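Local coordinates for capsid polyprotein VP90 (Turkey astrovirus 2, PDB 3TS3) that forms the globular spike (projection domain) of the astrovirus capsid, part of a polyprotein that probably self-assembles into an icosahedral T=3 immature shell, at residues Phe17-Val26 with Leu88-Val96; Asp72-Thr83 with Lys164-Pro175. All coordinates share one frame; numbering follows the deposited sequence.

Contact 1: residues Phe17-Val26 with Leu88-Val96. With SO4 (sulfate ion), chain I.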
loop_
_atom_site.group_PDB
_atom_site.type_symbol
_atom_site.label_atom_id
_atom_site.label_comp_id
_atom_site.label_asym_id
_atom_site.label_seq_id
_atom_site.Cartn_x
_atom_site.Cartn_y
_atom_site.Cartn_z
ATOM N N PHE C 17 9.637 -14.590 -9.454
ATOM C CA PHE C 17 9.128 -13.945 -8.255
ATOM C C PHE C 17 8.931 -12.462 -8.588
ATOM O O PHE C 17 7.872 -11.902 -8.321
ATOM C CB PHE C 17 10.165 -14.121 -7.131
ATOM C CG PHE C 17 9.662 -13.784 -5.747
ATOM C CD1 PHE C 17 9.321 -12.497 -5.413
ATOM C CD2 PHE C 17 9.586 -14.759 -4.777
ATOM C CE1 PHE C 17 8.888 -12.197 -4.147
ATOM C CE2 PHE C 17 9.153 -14.464 -3.507
ATOM C CZ PHE C 17 8.802 -13.183 -3.191
ATOM N N VAL C 18 9.945 -11.844 -9.195
ATOM C CA VAL C 18 9.834 -10.484 -9.703
ATOM C C VAL C 18 10.239 -10.524 -11.169
ATOM O O VAL C 18 11.253 -11.102 -11.506
ATOM C CB VAL C 18 10.758 -9.505 -8.960
ATOM C CG1 VAL C 18 10.544 -8.067 -9.467
ATOM C CG2 VAL C 18 10.551 -9.605 -7.465
ATOM N N TYR C 19 9.430 -9.927 -12.030
ATOM C CA TYR C 19 9.707 -9.932 -13.459
ATOM C C TYR C 19 9.362 -8.596 -14.111
ATOM O O TYR C 19 8.627 -7.796 -13.563
ATOM C CB TYR C 19 8.963 -11.089 -14.143
ATOM C CG TYR C 19 7.472 -11.028 -13.937
ATOM C CD1 TYR C 19 6.890 -11.513 -12.778
ATOM C CD2 TYR C 19 6.653 -10.462 -14.891
ATOM C CE1 TYR C 19 5.534 -11.430 -12.583
ATOM C CE2 TYR C 19 5.294 -10.373 -14.701
ATOM C CZ TYR C 19 4.742 -10.862 -13.541
ATOM O OH TYR C 19 3.391 -10.785 -13.340
ATOM N N ASN C 20 9.935 -8.360 -15.280
ATOM C CA ASN C 20 9.659 -7.149 -16.045
ATOM C C ASN C 20 8.662 -7.364 -17.190
ATOM O O ASN C 20 8.183 -8.466 -17.397
ATOM C CB ASN C 20 10.947 -6.441 -16.485
ATOM C CG ASN C 20 11.719 -7.199 -17.544
ATOM O OD1 ASN C 20 11.184 -8.053 -18.228
ATOM N ND2 ASN C 20 12.990 -6.852 -17.694
ATOM N N PHE C 21 8.359 -6.298 -17.923
ATOM C CA PHE C 21 7.381 -6.358 -19.009
ATOM C C PHE C 21 7.817 -7.278 -20.142
ATOM O O PHE C 21 6.995 -7.716 -20.924
ATOM C CB PHE C 21 7.013 -4.967 -19.535
ATOM C CG PHE C 21 5.948 -4.258 -18.729
ATOM C CD1 PHE C 21 6.163 -2.980 -18.262
ATOM C CD2 PHE C 21 4.748 -4.870 -18.443
ATOM C CE1 PHE C 21 5.204 -2.325 -17.528
ATOM C CE2 PHE C 21 3.777 -4.213 -17.712
ATOM C CZ PHE C 21 4.011 -2.938 -17.255
ATOM N N GLN C 22 9.108 -7.562 -20.216
ATOM C CA GLN C 22 9.629 -8.467 -21.229
ATOM C C GLN C 22 9.602 -9.911 -20.729
ATOM O O GLN C 22 10.012 -10.807 -21.435
ATOM C CB GLN C 22 11.047 -8.076 -21.652
ATOM C CG GLN C 22 11.091 -6.935 -22.643
ATOM C CD GLN C 22 10.573 -5.645 -22.059
ATOM O OE1 GLN C 22 11.152 -5.100 -21.123
ATOM N NE2 GLN C 22 9.480 -5.139 -22.623
ATOM N N GLY C 23 9.129 -10.112 -19.505
ATOM C CA GLY C 23 9.066 -11.429 -18.905
ATOM C C GLY C 23 10.378 -11.897 -18.310
ATOM O O GLY C 23 10.484 -13.032 -17.883
ATOM N N GLU C 24 11.377 -11.022 -18.300
ATOM C CA GLU C 24 12.690 -11.330 -17.738
ATOM C C GLU C 24 12.717 -11.323 -16.212
ATOM O O GLU C 24 12.009 -10.564 -15.581
ATOM C CB GLU C 24 13.735 -10.354 -18.279
ATOM C CG GLU C 24 13.921 -10.461 -19.775
ATOM C CD GLU C 24 14.415 -9.177 -20.399
ATOM O OE1 GLU C 24 14.577 -8.187 -19.679
ATOM O OE2 GLU C 24 14.631 -9.167 -21.621
ATOM N N ARG C 25 13.567 -12.159 -15.635
ATOM C CA ARG C 25 13.706 -12.223 -14.188
ATOM C C ARG C 25 14.384 -10.977 -13.646
ATOM O O ARG C 25 15.330 -10.479 -14.233
ATOM C CB ARG C 25 14.523 -13.449 -13.775
ATOM C CG ARG C 25 14.732 -13.563 -12.272
ATOM C CD ARG C 25 15.456 -14.846 -11.879
ATOM N NE ARG C 25 15.866 -14.789 -10.483
ATOM C CZ ARG C 25 17.071 -14.426 -10.065
ATOM N NH1 ARG C 25 18.010 -14.104 -10.935
ATOM N NH2 ARG C 25 17.337 -14.384 -8.773
ATOM N N VAL C 26 13.885 -10.494 -12.520
ATOM C CA VAL C 26 14.524 -9.411 -11.802
ATOM C C VAL C 26 15.000 -10.039 -10.502
ATOM O O VAL C 26 14.213 -10.577 -9.756
ATOM C CB VAL C 26 13.545 -8.257 -11.528
ATOM C CG1 VAL C 26 14.192 -7.192 -10.643
ATOM C CG2 VAL C 26 13.102 -7.639 -12.840
ATOM N N LEU C 88 1.879 -8.170 -4.597
ATOM C CA LEU C 88 3.215 -7.602 -4.677
ATOM C C LEU C 88 3.294 -6.622 -5.830
ATOM O O LEU C 88 2.932 -6.960 -6.945
ATOM C CB LEU C 88 4.285 -8.675 -4.896
ATOM C CG LEU C 88 4.537 -9.755 -3.846
ATOM C CD1 LEU C 88 5.816 -10.522 -4.196
ATOM C CD2 LEU C 88 4.637 -9.152 -2.445
ATOM N N PHE C 89 3.770 -5.417 -5.533
ATOM C CA PHE C 89 4.087 -4.428 -6.551
ATOM C C PHE C 89 5.552 -4.617 -6.891
ATOM O O PHE C 89 6.357 -4.895 -6.024
ATOM C CB PHE C 89 3.931 -2.993 -6.039
ATOM C CG PHE C 89 2.513 -2.487 -5.996
ATOM C CD1 PHE C 89 1.710 -2.752 -4.915
ATOM C CD2 PHE C 89 2.009 -1.709 -7.018
ATOM C CE1 PHE C 89 0.431 -2.276 -4.856
ATOM C CE2 PHE C 89 0.721 -1.234 -6.974
ATOM C CZ PHE C 89 -0.067 -1.507 -5.888
ATOM N N GLY C 90 5.878 -4.454 -8.161
ATOM C CA GLY C 90 7.248 -4.518 -8.626
ATOM C C GLY C 90 8.044 -3.254 -8.370
ATOM O O GLY C 90 7.487 -2.194 -8.157
ATOM N N GLN C 91 9.360 -3.380 -8.482
ATOM C CA GLN C 91 10.295 -2.297 -8.256
ATOM C C GLN C 91 9.838 -1.148 -9.148
ATOM O O GLN C 91 9.458 -1.370 -10.275
ATOM C CB GLN C 91 11.672 -2.793 -8.716
ATOM C CG GLN C 91 12.829 -1.831 -8.516
ATOM C CD GLN C 91 14.108 -2.335 -9.154
ATOM O OE1 GLN C 91 14.075 -3.111 -10.096
ATOM N NE2 GLN C 91 15.234 -1.882 -8.640
ATOM N N PRO C 92 9.892 0.082 -8.646
ATOM C CA PRO C 92 9.262 1.197 -9.350
ATOM C C PRO C 92 9.775 1.411 -10.772
ATOM O O PRO C 92 8.973 1.714 -11.635
ATOM C CB PRO C 92 9.587 2.398 -8.453
ATOM C CG PRO C 92 9.601 1.815 -7.083
ATOM C CD PRO C 92 10.146 0.412 -7.230
ATOM N N ARG C 93 11.061 1.207 -11.024
ATOM C CA ARG C 93 11.602 1.438 -12.365
ATOM C C ARG C 93 10.974 0.521 -13.430
ATOM O O ARG C 93 10.980 0.840 -14.606
ATOM C CB ARG C 93 13.133 1.306 -12.374
ATOM C CG ARG C 93 13.607 -0.097 -12.100
ATOM C CD ARG C 93 15.109 -0.268 -12.153
ATOM N NE ARG C 93 15.430 -1.670 -11.926
ATOM C CZ ARG C 93 15.511 -2.595 -12.878
ATOM N NH1 ARG C 93 15.341 -2.266 -14.154
ATOM N NH2 ARG C 93 15.785 -3.849 -12.549
ATOM N N LEU C 94 10.486 -0.634 -13.001
ATOM C CA LEU C 94 9.859 -1.602 -13.895
ATOM C C LEU C 94 8.538 -1.152 -14.511
ATOM O O LEU C 94 8.223 -1.499 -15.639
ATOM C CB LEU C 94 9.673 -2.938 -13.184
ATOM C CG LEU C 94 10.928 -3.580 -12.588
ATOM C CD1 LEU C 94 10.557 -4.878 -11.903
ATOM C CD2 LEU C 94 11.956 -3.826 -13.691
ATOM N N GLY C 95 7.735 -0.449 -13.725
ATOM C CA GLY C 95 6.445 0.017 -14.189
ATOM C C GLY C 95 5.372 -1.064 -14.207
ATOM O O GLY C 95 4.267 -0.830 -14.664
ATOM N N VAL C 96 5.716 -2.248 -13.720
ATOM C CA VAL C 96 4.817 -3.401 -13.735
ATOM C C VAL C 96 3.630 -3.347 -12.780
ATOM O O VAL C 96 2.660 -4.058 -12.974
ATOM C CB VAL C 96 5.554 -4.760 -13.578
ATOM C CG1 VAL C 96 6.466 -5.006 -14.775
ATOM C CG2 VAL C 96 6.329 -4.811 -12.278
HETATM S S SO4 I . 21.036 -13.776 -8.671
HETATM O O1 SO4 I . 22.270 -14.526 -8.420
HETATM O O2 SO4 I . 19.929 -14.416 -7.974
HETATM O O3 SO4 I . 21.218 -12.410 -8.189
HETATM O O4 SO4 I . 20.773 -13.738 -10.108
HETATM O O HOH W 1 14.159 -4.295 -16.683
HETATM O O HOH W 2 9.376 -3.640 -17.146
#
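Phe21 lays one face of its ring on Val96: the CG1 methyl of Val96 stands 3.8 Å from the centroid of the Phe21 ring, 0° off its normal, a CH-pi contact over the ring centre. The two side chains run past each other in opposite directions, and the far end of the ring reaches the backbone, with Phe21 CZ 3.3 Å from Gly95 O. Leu94 packs beside this pair, against Val18, Asn20 and Val26. Val26 meets it tip to tip, its CG2 3.9 Å from Leu94 CD1, while the Val18 side chain crosses that of Leu94 at about a right angle, CG1 touching. One torsion (chi1 174°) sets both Val26 methyls, CG1 anti to N and CG2 anti to the carbonyl carbon, which puts CG2 at the leucine. Leu88 puts CD1 3.5 Å from Phe17 CE1.

No direct hydrogen bond joins the segments; a water takes that part, accepting from Phe21 N and donating to Leu94 O. Tyr19 O is buried under Leu94 and Val96 without a polar partner. The shape of 17-26 comes from within: Asn20 opens a type I turn ending at Gly23, and its OD1 accepts from Gln22 N, as an Asx turn, and from Glu24 N, the two donors reaching it from opposite faces of its plane. Its ND2 gives a nearly straight bond (178°) to Glu24 OE1, at 2.9 Å.

This hairpin-like loop lies against the end of strand 87-90 and the turn beyond it. Phe34 of strand 34-37 touches Phe17, Val18 and Leu88, Met99 of strand 98-101 accepts from Tyr19 OH, Leu105 of helix 102-105 packs on Phe17 and Leu88, and Gln84 of the second subunit hydrogen-bonds to Gly95 O.

Contact 2: residues Asp72-Thr83 with Lys164-Pro175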
loop_
_atom_site.group_PDB
_atom_site.type_symbol
_atom_site.label_atom_id
_atom_site.label_comp_id
_atom_site.label_asym_id
_atom_site.label_seq_id
_atom_site.Cartn_x
_atom_site.Cartn_y
_atom_site.Cartn_z
ATOM N N ASP C 72 14.086 -4.792 15.874
ATOM C CA ASP C 72 14.066 -3.781 16.923
ATOM C C ASP C 72 13.423 -4.322 18.195
ATOM O O ASP C 72 12.459 -5.065 18.130
ATOM C CB ASP C 72 13.300 -2.540 16.461
ATOM C CG ASP C 72 13.987 -1.816 15.327
ATOM O OD1 ASP C 72 15.104 -1.310 15.525
ATOM O OD2 ASP C 72 13.410 -1.744 14.235
ATOM N N ALA C 73 13.950 -3.927 19.345
ATOM C CA ALA C 73 13.341 -4.306 20.612
ATOM C C ALA C 73 11.942 -3.713 20.647
ATOM O O ALA C 73 11.739 -2.598 20.197
ATOM C CB ALA C 73 14.162 -3.755 21.775
ATOM N N ALA C 74 10.979 -4.475 21.160
ATOM C CA ALA C 74 9.592 -4.027 21.214
ATOM C C ALA C 74 8.766 -4.794 22.241
ATOM O O ALA C 74 9.162 -5.855 22.681
ATOM C CB ALA C 74 8.951 -4.146 19.842
ATOM N N SER C 75 7.620 -4.236 22.616
ATOM C CA SER C 75 6.688 -4.900 23.526
ATOM C C SER C 75 5.405 -5.395 22.849
ATOM O O SER C 75 4.637 -6.123 23.448
ATOM C CB SER C 75 6.321 -3.976 24.691
ATOM O OG SER C 75 7.423 -3.748 25.553
ATOM N N TRP C 76 5.159 -4.962 21.617
ATOM C CA TRP C 76 3.947 -5.354 20.906
ATOM C C TRP C 76 4.279 -6.083 19.602
ATOM O O TRP C 76 4.858 -5.525 18.691
ATOM C CB TRP C 76 3.060 -4.131 20.663
ATOM C CG TRP C 76 2.601 -3.478 21.944
ATOM C CD1 TRP C 76 3.189 -2.430 22.589
ATOM C CD2 TRP C 76 1.463 -3.842 22.733
ATOM N NE1 TRP C 76 2.492 -2.123 23.728
ATOM C CE2 TRP C 76 1.421 -2.967 23.833
ATOM C CE3 TRP C 76 0.469 -4.819 22.613
ATOM C CZ2 TRP C 76 0.437 -3.045 24.804
ATOM C CZ3 TRP C 76 -0.510 -4.888 23.581
ATOM C CH2 TRP C 76 -0.521 -4.006 24.658
ATOM N N TRP C 77 3.894 -7.348 19.558
ATOM C CA TRP C 77 4.237 -8.245 18.474
ATOM C C TRP C 77 2.984 -8.664 17.735
ATOM O O TRP C 77 1.981 -8.968 18.339
ATOM C CB TRP C 77 5.018 -9.435 19.036
ATOM C CG TRP C 77 6.276 -8.950 19.665
ATOM C CD1 TRP C 77 6.480 -8.658 20.980
ATOM C CD2 TRP C 77 7.492 -8.624 18.988
ATOM N NE1 TRP C 77 7.761 -8.199 21.168
ATOM C CE2 TRP C 77 8.403 -8.172 19.958
ATOM C CE3 TRP C 77 7.906 -8.692 17.659
ATOM C CZ2 TRP C 77 9.693 -7.774 19.631
ATOM C CZ3 TRP C 77 9.179 -8.308 17.342
ATOM C CH2 TRP C 77 10.062 -7.859 18.321
ATOM N N ASN C 78 3.053 -8.618 16.419
ATOM C CA ASN C 78 1.886 -8.843 15.597
ATOM C C ASN C 78 2.088 -9.931 14.562
ATOM O O ASN C 78 3.015 -9.879 13.791
ATOM C CB ASN C 78 1.527 -7.526 14.913
ATOM C CG ASN C 78 1.363 -6.394 15.905
ATOM O OD1 ASN C 78 0.318 -6.242 16.500
ATOM N ND2 ASN C 78 2.407 -5.608 16.091
ATOM N N ILE C 79 1.198 -10.915 14.574
ATOM C CA ILE C 79 1.208 -11.977 13.591
ATOM C C ILE C 79 -0.055 -11.787 12.755
ATOM O O ILE C 79 -1.147 -12.137 13.185
ATOM C CB ILE C 79 1.170 -13.348 14.290
ATOM C CG1 ILE C 79 2.292 -13.447 15.322
ATOM C CG2 ILE C 79 1.289 -14.470 13.287
ATOM C CD1 ILE C 79 2.193 -14.644 16.240
ATOM N N LEU C 80 0.111 -11.249 11.551
ATOM C CA LEU C 80 -1.026 -10.946 10.688
ATOM C C LEU C 80 -1.023 -11.792 9.417
ATOM O O LEU C 80 0.019 -12.180 8.928
ATOM C CB LEU C 80 -1.054 -9.458 10.333
ATOM C CG LEU C 80 -1.158 -8.476 11.497
ATOM C CD1 LEU C 80 -1.416 -7.084 10.941
ATOM C CD2 LEU C 80 -2.269 -8.882 12.440
ATOM N N ASP C 81 -2.214 -12.062 8.900
ATOM C CA ASP C 81 -2.383 -12.888 7.713
ATOM C C ASP C 81 -2.638 -11.980 6.510
ATOM O O ASP C 81 -3.561 -11.193 6.520
ATOM C CB ASP C 81 -3.589 -13.808 7.944
ATOM C CG ASP C 81 -3.946 -14.643 6.732
ATOM O OD1 ASP C 81 -3.094 -14.862 5.871
ATOM O OD2 ASP C 81 -5.100 -15.094 6.677
ATOM N N VAL C 82 -1.790 -12.067 5.490
ATOM C CA VAL C 82 -1.970 -11.258 4.291
ATOM C C VAL C 82 -2.390 -12.097 3.086
ATOM O O VAL C 82 -2.375 -11.630 1.970
ATOM C CB VAL C 82 -0.720 -10.412 3.969
ATOM C CG1 VAL C 82 -0.511 -9.359 5.046
ATOM C CG2 VAL C 82 0.509 -11.300 3.819
ATOM N N THR C 83 -2.787 -13.335 3.334
ATOM C CA THR C 83 -3.106 -14.240 2.241
ATOM C C THR C 83 -4.265 -13.825 1.338
ATOM O O THR C 83 -4.166 -13.921 0.127
ATOM C CB THR C 83 -3.444 -15.641 2.793
ATOM O OG1 THR C 83 -2.450 -16.033 3.745
ATOM C CG2 THR C 83 -3.501 -16.659 1.676
ATOM N N LYS C 164 -0.609 -20.132 4.419
ATOM C CA LYS C 164 -0.856 -18.742 4.774
ATOM C C LYS C 164 0.414 -17.905 4.744
ATOM O O LYS C 164 1.461 -18.336 5.197
ATOM C CB LYS C 164 -1.485 -18.634 6.167
ATOM C CG LYS C 164 -2.965 -18.970 6.236
ATOM C CD LYS C 164 -3.516 -18.524 7.576
ATOM C CE LYS C 164 -4.958 -18.922 7.746
ATOM N NZ LYS C 164 -5.457 -18.531 9.085
ATOM N N TYR C 165 0.299 -16.698 4.212
ATOM C CA TYR C 165 1.406 -15.757 4.221
ATOM C C TYR C 165 1.246 -14.937 5.490
ATOM O O TYR C 165 0.238 -14.281 5.693
ATOM C CB TYR C 165 1.345 -14.834 3.007
ATOM C CG TYR C 165 1.650 -15.499 1.686
ATOM C CD1 TYR C 165 0.665 -16.150 0.966
ATOM C CD2 TYR C 165 2.919 -15.448 1.156
ATOM C CE1 TYR C 165 0.951 -16.742 -0.237
ATOM C CE2 TYR C 165 3.209 -16.034 -0.029
ATOM C CZ TYR C 165 2.217 -16.674 -0.729
ATOM O OH TYR C 165 2.519 -17.255 -1.918
ATOM N N ILE C 166 2.251 -15.007 6.349
ATOM C CA ILE C 166 2.179 -14.368 7.639
ATOM C C ILE C 166 3.142 -13.205 7.718
ATOM O O ILE C 166 4.332 -13.376 7.562
ATOM C CB ILE C 166 2.552 -15.371 8.743
ATOM C CG1 ILE C 166 1.624 -16.584 8.681
ATOM C CG2 ILE C 166 2.520 -14.711 10.105
ATOM C CD1 ILE C 166 0.176 -16.244 8.936
ATOM N N LEU C 167 2.613 -12.020 7.982
ATOM C CA LEU C 167 3.458 -10.849 8.110
ATOM C C LEU C 167 3.696 -10.609 9.597
ATOM O O LEU C 167 2.764 -10.415 10.349
ATOM C CB LEU C 167 2.768 -9.644 7.474
ATOM C CG LEU C 167 3.506 -8.309 7.571
ATOM C CD1 LEU C 167 4.825 -8.334 6.825
ATOM C CD2 LEU C 167 2.618 -7.189 7.078
ATOM N N PHE C 168 4.958 -10.652 10.008
ATOM C CA PHE C 168 5.313 -10.561 11.417
ATOM C C PHE C 168 6.130 -9.306 11.681
ATOM O O PHE C 168 7.166 -9.107 11.082
ATOM C CB PHE C 168 6.105 -11.816 11.806
ATOM C CG PHE C 168 6.689 -11.772 13.188
ATOM C CD1 PHE C 168 5.875 -11.840 14.288
ATOM C CD2 PHE C 168 8.054 -11.690 13.382
ATOM C CE1 PHE C 168 6.394 -11.814 15.549
ATOM C CE2 PHE C 168 8.577 -11.655 14.651
ATOM C CZ PHE C 168 7.749 -11.715 15.730
ATOM N N PHE C 169 5.625 -8.458 12.567
ATOM C CA PHE C 169 6.277 -7.198 12.861
ATOM C C PHE C 169 5.876 -6.675 14.232
ATOM O O PHE C 169 4.878 -7.090 14.788
ATOM C CB PHE C 169 5.907 -6.174 11.779
ATOM C CG PHE C 169 4.443 -5.869 11.713
ATOM C CD1 PHE C 169 3.942 -4.727 12.293
ATOM C CD2 PHE C 169 3.571 -6.730 11.090
ATOM C CE1 PHE C 169 2.618 -4.449 12.243
ATOM C CE2 PHE C 169 2.239 -6.452 11.038
ATOM C CZ PHE C 169 1.762 -5.306 11.604
ATOM N N SER C 170 6.661 -5.753 14.773
ATOM C CA SER C 170 6.315 -5.137 16.041
ATOM C C SER C 170 5.760 -3.733 15.824
ATOM O O SER C 170 5.950 -3.142 14.777
ATOM C CB SER C 170 7.522 -5.072 16.977
ATOM O OG SER C 170 8.475 -4.139 16.509
ATOM N N THR C 171 5.064 -3.228 16.832
ATOM C CA THR C 171 4.590 -1.857 16.851
ATOM C C THR C 171 5.063 -1.217 18.152
ATOM O O THR C 171 5.332 -1.910 19.121
ATOM C CB THR C 171 3.048 -1.736 16.746
ATOM O OG1 THR C 171 2.420 -2.578 17.712
ATOM C CG2 THR C 171 2.571 -2.127 15.364
ATOM N N THR C 172 5.210 0.100 18.136
ATOM C CA THR C 172 5.637 0.856 19.309
ATOM C C THR C 172 4.601 0.852 20.429
ATOM O O THR C 172 4.941 1.011 21.590
ATOM C CB THR C 172 6.006 2.286 18.951
ATOM O OG1 THR C 172 4.885 2.914 18.329
ATOM C CG2 THR C 172 7.185 2.304 18.013
ATOM N N GLU C 173 3.334 0.692 20.064
ATOM C CA GLU C 173 2.235 0.738 21.020
ATOM C C GLU C 173 1.164 -0.285 20.660
ATOM O O GLU C 173 1.205 -0.893 19.592
ATOM C CB GLU C 173 1.618 2.145 21.118
ATOM C CG GLU C 173 2.598 3.266 21.491
ATOM C CD GLU C 173 3.183 3.126 22.882
ATOM O OE1 GLU C 173 2.664 2.342 23.690
ATOM O OE2 GLU C 173 4.183 3.806 23.158
ATOM N N ASP C 174 0.208 -0.455 21.564
ATOM C CA ASP C 174 -0.869 -1.424 21.404
ATOM C C ASP C 174 -1.629 -1.089 20.123
ATOM O O ASP C 174 -2.075 0.029 19.955
ATOM C CB ASP C 174 -1.791 -1.251 22.618
ATOM C CG ASP C 174 -2.920 -2.259 22.681
ATOM O OD1 ASP C 174 -3.070 -3.068 21.761
ATOM O OD2 ASP C 174 -3.655 -2.237 23.685
ATOM N N PRO C 175 -1.759 -2.060 19.223
ATOM C CA PRO C 175 -2.508 -1.866 17.975
ATOM C C PRO C 175 -4.011 -1.858 18.234
ATOM O O PRO C 175 -4.791 -1.505 17.364
ATOM C CB PRO C 175 -2.101 -3.073 17.129
ATOM C CG PRO C 175 -1.741 -4.120 18.118
ATOM C CD PRO C 175 -1.106 -3.379 19.268
HETATM O O HOH W 3 10.710 -5.366 15.933
HETATM O O HOH W 4 6.576 -1.868 21.613
#
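Strands 76-81 and 164-171 run antiparallel, their directions 154° apart and their axes 4.6 Å at closest approach, with Asn78-Phe169 and Leu80-Leu167 as hydrogen-bonded pairs and Trp77-Ser170, Ile79-Phe168 and Asp81-Ile166 as non-hydrogen-bonded ones. On the face bearing Trp77, the CB of Ser170 sits over the six-membered ring of that indole, 3.8 Å from its centroid, a CH-pi contact. Phe168 comes beside it rather than on top: the planes are only 17° apart but slid so far that overlap is slight, and the touch is Phe168 CZ to Trp77 CE3 at 3.6 Å. Ile79 and Ile166 follow with their CG2 methyls 3.4 Å apart, tighter than usual.

The pair belongs to the large antiparallel sheet of the spike domain, where 47-52 flanks 76-81 and 153-159 flanks 164-171. Leu131 and Leu135 of helix 129-135 cover the Trp77-Phe168 face.

On the other face, Asn78 CB lies over the Phe169 ring, whose edge receives Leu80 CD1. Phe169 O is gripped twice by Asn78, through N and, at 3.2 Å from above the carbonyl plane, through ND2, which CG brings there by lying beside the backbone N, anti to the carbonyl carbon; Tyr179 holds Asn78 OD1, so both ends of the amide are fixed. Beyond the strand, the chain of 173-175 folds back across Trp76. Asp174 CB makes a CH-pi contact over the Trp76 six-membered ring, 3.7 Å from the centroid, and the carboxylate lies nearly parallel to the indole (4°); Asp174 OD1 accepts from Gly176 N and forms a salt bridge with Arg47. At the opposite end Thr83 OG1 accepts from Tyr165 N at 2.9 Å and donates to Asp81 OD1, which also takes Thr83 N in an Asx turn.

Contacts 1 and 2 lie on opposite sides of the centre of the chain, their centres about 27 Å apart and their nearest atoms about 7 Å apart, without touching. Along the sequence their segments alternate, in the order 17-26, 72-83, 88-96, 164-175. Strand 76-81 is followed directly by strand 87-90, so the chain passes from the sheet pairing of contact 2 to the loop packing of contact 1 within a few residues. Both strands belong to the same antiparallel sheet. Contact 2 joins two of its neighbouring strands, whereas contact 1 packs an N-terminal loop near the second subunit, so one sheet links a strand pairing on one side of the chain's centre with loop packing on the other.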